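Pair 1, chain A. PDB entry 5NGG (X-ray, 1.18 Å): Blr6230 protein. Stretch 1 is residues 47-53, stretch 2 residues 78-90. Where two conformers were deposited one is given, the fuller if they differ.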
# COMPACT_ATOMS: atom_id res chain seq x y z
N ILE A 47 13.06 3.63 -7.49
CA ILE A 47 11.70 3.11 -7.28
C ILE A 47 11.11 2.72 -8.64
O ILE A 47 11.02 3.56 -9.54
CB ILE A 47 10.77 4.12 -6.59
CG1 ILE A 47 11.32 4.54 -5.22
CG2 ILE A 47 9.37 3.53 -6.46
CD1 ILE A 47 10.57 5.68 -4.58
N TYR A 48 10.69 1.45 -8.73
CA TYR A 48 10.17 0.87 -9.98
C TYR A 48 8.76 0.34 -9.72
O TYR A 48 8.52 -0.33 -8.71
CB TYR A 48 11.06 -0.29 -10.47
CG TYR A 48 12.48 0.12 -10.79
CD1 TYR A 48 13.40 0.38 -9.78
CD2 TYR A 48 12.89 0.30 -12.11
CE1 TYR A 48 14.69 0.80 -10.06
CE2 TYR A 48 14.19 0.71 -12.41
CZ TYR A 48 15.08 0.95 -11.39
OH TYR A 48 16.37 1.37 -11.67
N TYR A 49 7.84 0.61 -10.65
CA TYR A 49 6.46 0.10 -10.57
C TYR A 49 6.41 -1.26 -11.24
O TYR A 49 6.83 -1.39 -12.39
CB TYR A 49 5.51 1.07 -11.29
CG TYR A 49 4.05 0.74 -11.11
CD1 TYR A 49 3.42 -0.21 -11.92
CD2 TYR A 49 3.30 1.36 -10.13
CE1 TYR A 49 2.08 -0.55 -11.74
CE2 TYR A 49 1.95 1.03 -9.96
CZ TYR A 49 1.34 0.08 -10.75
OH TYR A 49 0.01 -0.19 -10.50
N VAL A 50 5.91 -2.28 -10.53
CA VAL A 50 5.78 -3.66 -11.03
C VAL A 50 4.38 -4.24 -10.76
O VAL A 50 4.19 -5.46 -10.80
CB VAL A 50 6.89 -4.60 -10.49
CG1 VAL A 50 8.26 -4.15 -10.96
CG2 VAL A 50 6.85 -4.67 -8.97
N GLY A 51 3.41 -3.37 -10.48
CA GLY A 51 2.05 -3.82 -10.15
C GLY A 51 1.18 -4.08 -11.37
O GLY A 51 1.64 -4.27 -12.51
N THR A 52 -0.12 -4.12 -11.12
CA THR A 52 -1.13 -4.37 -12.13
C THR A 52 -1.77 -3.03 -12.50
O THR A 52 -1.38 -1.97 -12.01
CB THR A 52 -2.19 -5.37 -11.61
OG1 THR A 52 -2.96 -4.72 -10.62
CG2 THR A 52 -1.54 -6.64 -11.04
N ASP A 53 -2.78 -3.09 -13.37
CA ASP A 53 -3.52 -1.88 -13.68
C ASP A 53 -4.31 -1.29 -12.50
O ASP A 53 -4.66 -0.11 -12.53
CB ASP A 53 -4.43 -2.16 -14.90
CG ASP A 53 -5.09 -0.94 -15.44
OD1 ASP A 53 -4.44 0.14 -15.47
OD2 ASP A 53 -6.25 -1.07 -15.86
N GLY A 78 2.41 -14.68 -9.84
CA GLY A 78 3.20 -14.95 -11.03
C GLY A 78 3.39 -13.75 -11.92
O GLY A 78 4.46 -13.54 -12.45
N MET A 79 2.33 -12.97 -12.11
CA MET A 79 2.38 -11.73 -12.86
C MET A 79 3.38 -10.73 -12.25
O MET A 79 4.16 -10.11 -12.95
CB MET A 79 1.01 -11.08 -12.98
CG MET A 79 1.05 -9.72 -13.64
SD MET A 79 -0.57 -8.96 -13.81
CE MET A 79 -1.19 -9.87 -15.21
N ILE A 80 3.32 -10.55 -10.94
CA ILE A 80 4.26 -9.65 -10.28
C ILE A 80 5.70 -10.13 -10.49
O ILE A 80 6.57 -9.33 -10.83
CB ILE A 80 3.93 -9.52 -8.77
CG1 ILE A 80 2.50 -9.00 -8.52
CG2 ILE A 80 4.95 -8.63 -8.08
CD1 ILE A 80 2.08 -7.75 -9.27
N LYS A 81 5.94 -11.42 -10.30
CA LYS A 81 7.28 -11.96 -10.49
C LYS A 81 7.75 -11.74 -11.94
O LYS A 81 8.92 -11.41 -12.19
CB LYS A 81 7.32 -13.44 -10.07
CG LYS A 81 7.21 -13.66 -8.57
CD LYS A 81 7.61 -15.05 -8.09
CE LYS A 81 6.58 -16.08 -8.41
NZ LYS A 81 6.93 -17.40 -7.80
N ASP A 82 6.82 -11.91 -12.88
CA ASP A 82 7.11 -11.65 -14.29
C ASP A 82 7.48 -10.19 -14.56
O ASP A 82 8.46 -9.93 -15.29
CB ASP A 82 5.93 -12.09 -15.18
CG ASP A 82 5.83 -13.60 -15.36
OD1 ASP A 82 6.78 -14.33 -15.01
OD2 ASP A 82 4.78 -14.05 -15.86
N ASN A 83 6.73 -9.26 -13.97
CA ASN A 83 7.05 -7.83 -14.13
C ASN A 83 8.44 -7.47 -13.59
O ASN A 83 9.15 -6.65 -14.18
CB ASN A 83 5.99 -6.99 -13.42
CG ASN A 83 4.67 -7.02 -14.14
OD1 ASN A 83 4.59 -7.39 -15.33
ND2 ASN A 83 3.62 -6.65 -13.42
N ILE A 84 8.80 -8.06 -12.46
CA ILE A 84 10.13 -7.87 -11.87
C ILE A 84 11.19 -8.29 -12.87
O ILE A 84 12.16 -7.57 -13.12
CB ILE A 84 10.23 -8.63 -10.51
CG1 ILE A 84 9.31 -7.93 -9.49
CG2 ILE A 84 11.66 -8.69 -10.00
CD1 ILE A 84 9.10 -8.69 -8.20
N ALA A 85 11.00 -9.47 -13.47
CA ALA A 85 11.96 -9.98 -14.43
C ALA A 85 12.01 -9.14 -15.71
O ALA A 85 13.09 -8.96 -16.31
CB ALA A 85 11.63 -11.42 -14.76
N LYS A 86 10.86 -8.60 -16.12
CA LYS A 86 10.80 -7.72 -17.31
C LYS A 86 11.72 -6.50 -17.19
O LYS A 86 12.24 -6.00 -18.20
CB LYS A 86 9.37 -7.21 -17.60
CG LYS A 86 8.43 -8.21 -18.24
CD LYS A 86 7.02 -7.64 -18.39
CE LYS A 86 6.04 -8.70 -18.87
N LEU A 87 11.90 -6.00 -15.97
CA LEU A 87 12.80 -4.89 -15.73
C LEU A 87 14.28 -5.31 -15.61
O LEU A 87 15.14 -4.44 -15.50
CB LEU A 87 12.38 -4.13 -14.48
CG LEU A 87 11.03 -3.42 -14.58
CD1 LEU A 87 10.75 -2.79 -13.24
CD2 LEU A 87 10.96 -2.38 -15.68
N GLY A 88 14.57 -6.61 -15.64
CA GLY A 88 15.95 -7.10 -15.49
C GLY A 88 16.36 -7.43 -14.07
O GLY A 88 17.54 -7.73 -13.82
N PHE A 89 15.40 -7.39 -13.14
CA PHE A 89 15.65 -7.82 -11.77
C PHE A 89 15.47 -9.32 -11.62
O PHE A 89 14.80 -9.96 -12.42
CB PHE A 89 14.66 -7.16 -10.82
CG PHE A 89 14.81 -5.68 -10.70
CD1 PHE A 89 15.97 -5.12 -10.18
CD2 PHE A 89 13.76 -4.83 -11.06
CE1 PHE A 89 16.09 -3.75 -10.05
CE2 PHE A 89 13.86 -3.46 -10.94
CZ PHE A 89 15.04 -2.91 -10.45
N LYS A 90 16.09 -9.85 -10.56
CA LYS A 90 15.90 -11.22 -10.13
C LYS A 90 15.03 -11.24 -8.90
O LYS A 90 15.37 -10.58 -7.91
CB LYS A 90 17.24 -11.91 -9.84
CG LYS A 90 18.10 -12.05 -11.07
CD LYS A 90 19.35 -12.87 -10.79
CE LYS A 90 20.31 -12.17 -9.84
O HOH W 1 1.01 -6.06 -14.58

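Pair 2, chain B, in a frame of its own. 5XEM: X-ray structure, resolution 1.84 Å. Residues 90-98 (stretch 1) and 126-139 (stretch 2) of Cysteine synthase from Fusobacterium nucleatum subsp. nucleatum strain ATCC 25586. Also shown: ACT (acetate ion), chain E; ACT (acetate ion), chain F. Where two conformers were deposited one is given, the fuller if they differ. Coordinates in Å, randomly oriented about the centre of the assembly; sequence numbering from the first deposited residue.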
# COMPACT_ATOMS: atom_id res chain seq x y z
N TYR B 90 -18.13 7.84 -11.42
CA TYR B 90 -18.86 8.95 -10.84
C TYR B 90 -17.95 10.15 -10.66
O TYR B 90 -16.79 10.00 -10.25
CB TYR B 90 -19.43 8.55 -9.46
CG TYR B 90 -20.40 7.39 -9.45
CD1 TYR B 90 -21.35 7.24 -10.44
CD2 TYR B 90 -20.44 6.49 -8.39
CE1 TYR B 90 -22.26 6.20 -10.41
CE2 TYR B 90 -21.35 5.44 -8.34
CZ TYR B 90 -22.27 5.31 -9.36
OH TYR B 90 -23.19 4.30 -9.37
N LYS B 91 -18.49 11.34 -10.88
CA LYS B 91 -17.77 12.59 -10.61
C LYS B 91 -17.76 12.85 -9.10
O LYS B 91 -18.82 12.82 -8.46
CB LYS B 91 -18.45 13.73 -11.33
CG LYS B 91 -17.84 15.10 -11.14
CD LYS B 91 -18.60 16.12 -11.98
CE LYS B 91 -18.28 17.56 -11.61
NZ LYS B 91 -18.91 18.52 -12.57
N LEU B 92 -16.57 13.10 -8.54
CA LEU B 92 -16.36 13.28 -7.09
C LEU B 92 -15.73 14.66 -6.86
O LEU B 92 -14.81 15.06 -7.60
CB LEU B 92 -15.41 12.19 -6.56
CG LEU B 92 -15.02 12.27 -5.07
CD1 LEU B 92 -16.24 12.06 -4.16
CD2 LEU B 92 -13.92 11.25 -4.73
N LYS B 93 -16.26 15.38 -5.88
CA LYS B 93 -15.67 16.61 -5.35
C LYS B 93 -15.43 16.39 -3.87
O LYS B 93 -16.30 15.89 -3.16
CB LYS B 93 -16.60 17.81 -5.57
CG LYS B 93 -16.93 18.13 -7.02
CD LYS B 93 -17.67 19.45 -7.12
CE LYS B 93 -17.98 19.77 -8.57
NZ LYS B 93 -18.27 21.23 -8.78
N ILE B 94 -14.23 16.75 -3.40
CA ILE B 94 -13.86 16.56 -2.02
C ILE B 94 -13.45 17.91 -1.42
O ILE B 94 -12.81 18.73 -2.09
CB ILE B 94 -12.70 15.56 -1.91
CG1 ILE B 94 -13.19 14.14 -2.26
CG2 ILE B 94 -12.04 15.66 -0.56
CD1 ILE B 94 -14.12 13.54 -1.25
N VAL B 95 -13.86 18.15 -0.19
CA VAL B 95 -13.42 19.32 0.59
C VAL B 95 -12.58 18.83 1.73
O VAL B 95 -13.01 17.95 2.50
CB VAL B 95 -14.57 20.16 1.15
CG1 VAL B 95 -14.02 21.41 1.82
CG2 VAL B 95 -15.54 20.53 0.02
N MET B 96 -11.39 19.41 1.88
CA MET B 96 -10.43 18.98 2.89
C MET B 96 -9.71 20.18 3.50
O MET B 96 -9.56 21.20 2.84
CB MET B 96 -9.40 18.06 2.23
CG MET B 96 -8.45 17.34 3.18
SD MET B 96 -7.39 16.13 2.34
CE MET B 96 -6.67 17.22 1.11
N PRO B 97 -9.23 20.04 4.75
CA PRO B 97 -8.39 21.10 5.30
C PRO B 97 -7.02 21.17 4.61
O PRO B 97 -6.43 20.12 4.34
CB PRO B 97 -8.19 20.68 6.76
CG PRO B 97 -9.26 19.70 7.06
CD PRO B 97 -9.46 18.98 5.75
N ASP B 98 -6.52 22.38 4.40
CA ASP B 98 -5.18 22.61 3.86
C ASP B 98 -3.99 22.24 4.78
O ASP B 98 -2.85 22.39 4.36
CB ASP B 98 -5.05 24.06 3.37
CG ASP B 98 -5.16 25.10 4.50
OD1 ASP B 98 -4.96 24.74 5.69
OD2 ASP B 98 -5.44 26.28 4.20
N ALA B 126 -15.30 23.67 8.91
CA ALA B 126 -15.14 24.51 7.73
C ALA B 126 -15.40 23.72 6.45
O ALA B 126 -16.01 24.24 5.52
CB ALA B 126 -13.74 25.14 7.69
N CYS B 127 -14.92 22.48 6.41
CA CYS B 127 -15.16 21.60 5.27
C CYS B 127 -16.65 21.35 5.05
O CYS B 127 -17.15 21.46 3.92
CB CYS B 127 -14.46 20.26 5.48
SG CYS B 127 -12.68 20.45 5.70
N LEU B 128 -17.35 20.98 6.12
CA LEU B 128 -18.79 20.72 6.05
C LEU B 128 -19.56 21.99 5.63
O LEU B 128 -20.48 21.93 4.79
CB LEU B 128 -19.32 20.14 7.37
CG LEU B 128 -18.97 18.67 7.70
CD1 LEU B 128 -19.38 18.35 9.12
CD2 LEU B 128 -19.72 17.72 6.77
N GLU B 129 -19.18 23.14 6.17
CA GLU B 129 -19.82 24.39 5.78
C GLU B 129 -19.61 24.69 4.28
O GLU B 129 -20.52 25.15 3.60
CB GLU B 129 -19.32 25.55 6.64
CG GLU B 129 -19.79 25.46 8.10
CD GLU B 129 -19.17 26.53 8.99
OE1 GLU B 129 -18.25 27.24 8.52
OE2 GLU B 129 -19.59 26.64 10.16
N LYS B 130 -18.42 24.39 3.77
CA LYS B 130 -18.14 24.62 2.35
C LYS B 130 -19.04 23.75 1.44
O LYS B 130 -19.39 24.16 0.31
CB LYS B 130 -16.65 24.36 2.06
CG LYS B 130 -16.21 24.58 0.63
CD LYS B 130 -16.24 26.06 0.24
CE LYS B 130 -15.57 26.27 -1.10
NZ LYS B 130 -15.43 27.73 -1.44
N LEU B 131 -19.43 22.57 1.92
CA LEU B 131 -20.30 21.70 1.12
C LEU B 131 -21.59 22.41 0.72
O LEU B 131 -22.10 22.17 -0.39
CB LEU B 131 -20.66 20.39 1.85
CG LEU B 131 -19.53 19.45 2.23
CD1 LEU B 131 -20.09 18.19 2.86
CD2 LEU B 131 -18.66 19.09 1.03
N GLU B 132 -22.08 23.31 1.58
CA GLU B 132 -23.33 24.03 1.31
C GLU B 132 -23.26 24.80 0.01
O GLU B 132 -24.21 24.78 -0.79
CB GLU B 132 -23.72 24.96 2.47
CG GLU B 132 -24.02 24.23 3.77
CD GLU B 132 -25.04 23.11 3.55
OE1 GLU B 132 -26.02 23.38 2.82
OE2 GLU B 132 -24.82 21.99 4.05
N GLU B 133 -22.13 25.47 -0.20
CA GLU B 133 -21.82 26.17 -1.43
C GLU B 133 -21.70 25.23 -2.65
O GLU B 133 -22.25 25.50 -3.71
CB GLU B 133 -20.52 26.93 -1.17
CG GLU B 133 -19.92 27.80 -2.24
CD GLU B 133 -18.66 28.50 -1.71
OE1 GLU B 133 -18.67 28.96 -0.55
OE2 GLU B 133 -17.65 28.55 -2.44
N LEU B 134 -21.02 24.10 -2.50
CA LEU B 134 -20.91 23.17 -3.62
C LEU B 134 -22.29 22.60 -4.03
O LEU B 134 -22.55 22.36 -5.21
CB LEU B 134 -19.94 22.05 -3.29
CG LEU B 134 -18.53 22.49 -2.88
CD1 LEU B 134 -17.65 21.27 -2.66
CD2 LEU B 134 -17.94 23.44 -3.92
N LYS B 135 -23.17 22.40 -3.05
CA LYS B 135 -24.50 21.82 -3.34
C LYS B 135 -25.38 22.73 -4.20
O LYS B 135 -26.15 22.25 -5.05
CB LYS B 135 -25.21 21.43 -2.03
CG LYS B 135 -24.57 20.22 -1.40
CD LYS B 135 -25.33 19.66 -0.20
CE LYS B 135 -25.36 20.58 0.99
NZ LYS B 135 -25.88 19.97 2.25
N LYS B 136 -25.25 24.05 -4.01
CA LYS B 136 -26.03 25.02 -4.79
C LYS B 136 -25.66 25.03 -6.29
O LYS B 136 -26.48 25.38 -7.13
CB LYS B 136 -25.90 26.43 -4.18
CG LYS B 136 -26.36 26.50 -2.74
CD LYS B 136 -26.45 27.92 -2.17
CE LYS B 136 -26.77 27.87 -0.67
NZ LYS B 136 -27.21 29.18 -0.11
N ASN B 137 -24.45 24.61 -6.62
CA ASN B 137 -23.96 24.62 -8.00
C ASN B 137 -24.17 23.31 -8.75
O ASN B 137 -23.70 23.18 -9.88
CB ASN B 137 -22.45 24.94 -8.04
CG ASN B 137 -22.13 26.34 -7.58
OD1 ASN B 137 -22.91 27.28 -7.79
ND2 ASN B 137 -20.97 26.49 -6.95
N GLU B 138 -24.87 22.35 -8.13
CA GLU B 138 -25.11 21.05 -8.77
C GLU B 138 -26.59 20.70 -8.90
O GLU B 138 -27.38 20.84 -7.95
CB GLU B 138 -24.44 19.92 -7.98
CG GLU B 138 -22.93 19.95 -7.98
CD GLU B 138 -22.31 19.84 -9.35
OE1 GLU B 138 -22.96 19.45 -10.35
OE2 GLU B 138 -21.11 20.13 -9.41
N LYS B 139 -26.94 20.19 -10.07
CA LYS B 139 -28.27 19.70 -10.34
C LYS B 139 -28.57 18.37 -9.61
O LYS B 139 -29.70 18.14 -9.15
CB LYS B 139 -28.45 19.55 -11.85
CG LYS B 139 -29.79 18.98 -12.27
CD LYS B 139 -29.94 18.95 -13.79
CE LYS B 139 -30.72 17.73 -14.25
NZ LYS B 139 -31.90 17.48 -13.37
C ACT E . -13.58 11.57 -10.33
O ACT E . -13.16 11.42 -11.52
OXT ACT E . -14.06 12.68 -9.98
CH3 ACT E . -13.51 10.40 -9.36
C ACT F . -24.68 17.22 4.21
O ACT F . -24.97 16.12 4.70
OXT ACT F . -25.19 17.60 3.16
CH3 ACT F . -23.69 18.08 4.95
O HOH W 2 -21.67 18.00 -12.89

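Both pairs lay a short extended segment against one side of a helix, and fourteen central residues superpose with an RMSD of 1.0 Å. In pair 2 the strand and helix axes approach to 7.7 Å with their directions at 147°, running roughly antiparallel.

The rule held in common is a valine facing the helix. Val50(A) and Val95(B) coincide, both point toward the helix, and each has more area covered by the other stretch than any other residue of its pair. Both helices answer with a leucine at the same position: Leu87(A) matches Leu134(B) with CA atoms 0.3 Å apart after superposition. In pair 1 the contact is Val50(A) CG1 to Leu87(A) CD1 at 3.6 Å; in pair 2 it is Val95(B) CG2 to Leu134(B) CD1 at 3.5 Å. The valine rotamers differ, m in pair 1 and t in pair 2, yet each delivers a methyl to the leucine. A second matched pair, Ile84(A) and Leu131(B), adds to the pocket, with Val50(A) CG2 to Ile84(A) CG1 at 4.1 Å and Val95(B) CG2 to Leu131(B) CD2 at 3.6 Å.

The solutions part one turn before the leucine. Asn83(A) donates from ND2 to Val50(A) O at 2.9 Å, nearly straight at 167°, so a polar side chain ties the helix to the backbone as the segment leaves its strand. Water 1 extends this link, lying 2.9 Å from Asn83(A) ND2 and 2.8 Å from Gly51(A) O. The matching Lys130(B) begins toward the strand, its CB 4.0 Å from Val95(B) CG1, but its end leads away to a salt bridge within the helix, NZ to Glu133(B) OE2 at 2.6 Å. Its aliphatic base packs while its charge is spent elsewhere.

Three residues earlier on the helix, at the matched positions Ile80(A) and Cys127(B), Ile80(A) sends CD1 to 3.5 Å from Val50(A) O, whereas at Cys127(B) the contact reaches the main chain, with CA 3.6 Å from Val95(B) CG1. Cys127(B) SG also meets Pro97(B) CD at 3.5 Å, while the matching Thr52(A) puts CG2 3.7 Å from Met79(A) SD.

Toward the start of stretch 1 the chemistries differ. Tyr48(A) takes the edge of Phe89(A) against its ring face, centroids 5.0 Å apart and planes at 85°. At the same position Lys93(B) forms a salt bridge, NZ to Glu138(B) OE2 at 3.1 Å, with a weak hydrogen bond. Phe89(A) and Glu138(B) are not superposed counterparts, but both reach back from beyond the helix. In these two contacts the valine meets the same two apolar helix positions, while the polar and flanking contacts differ.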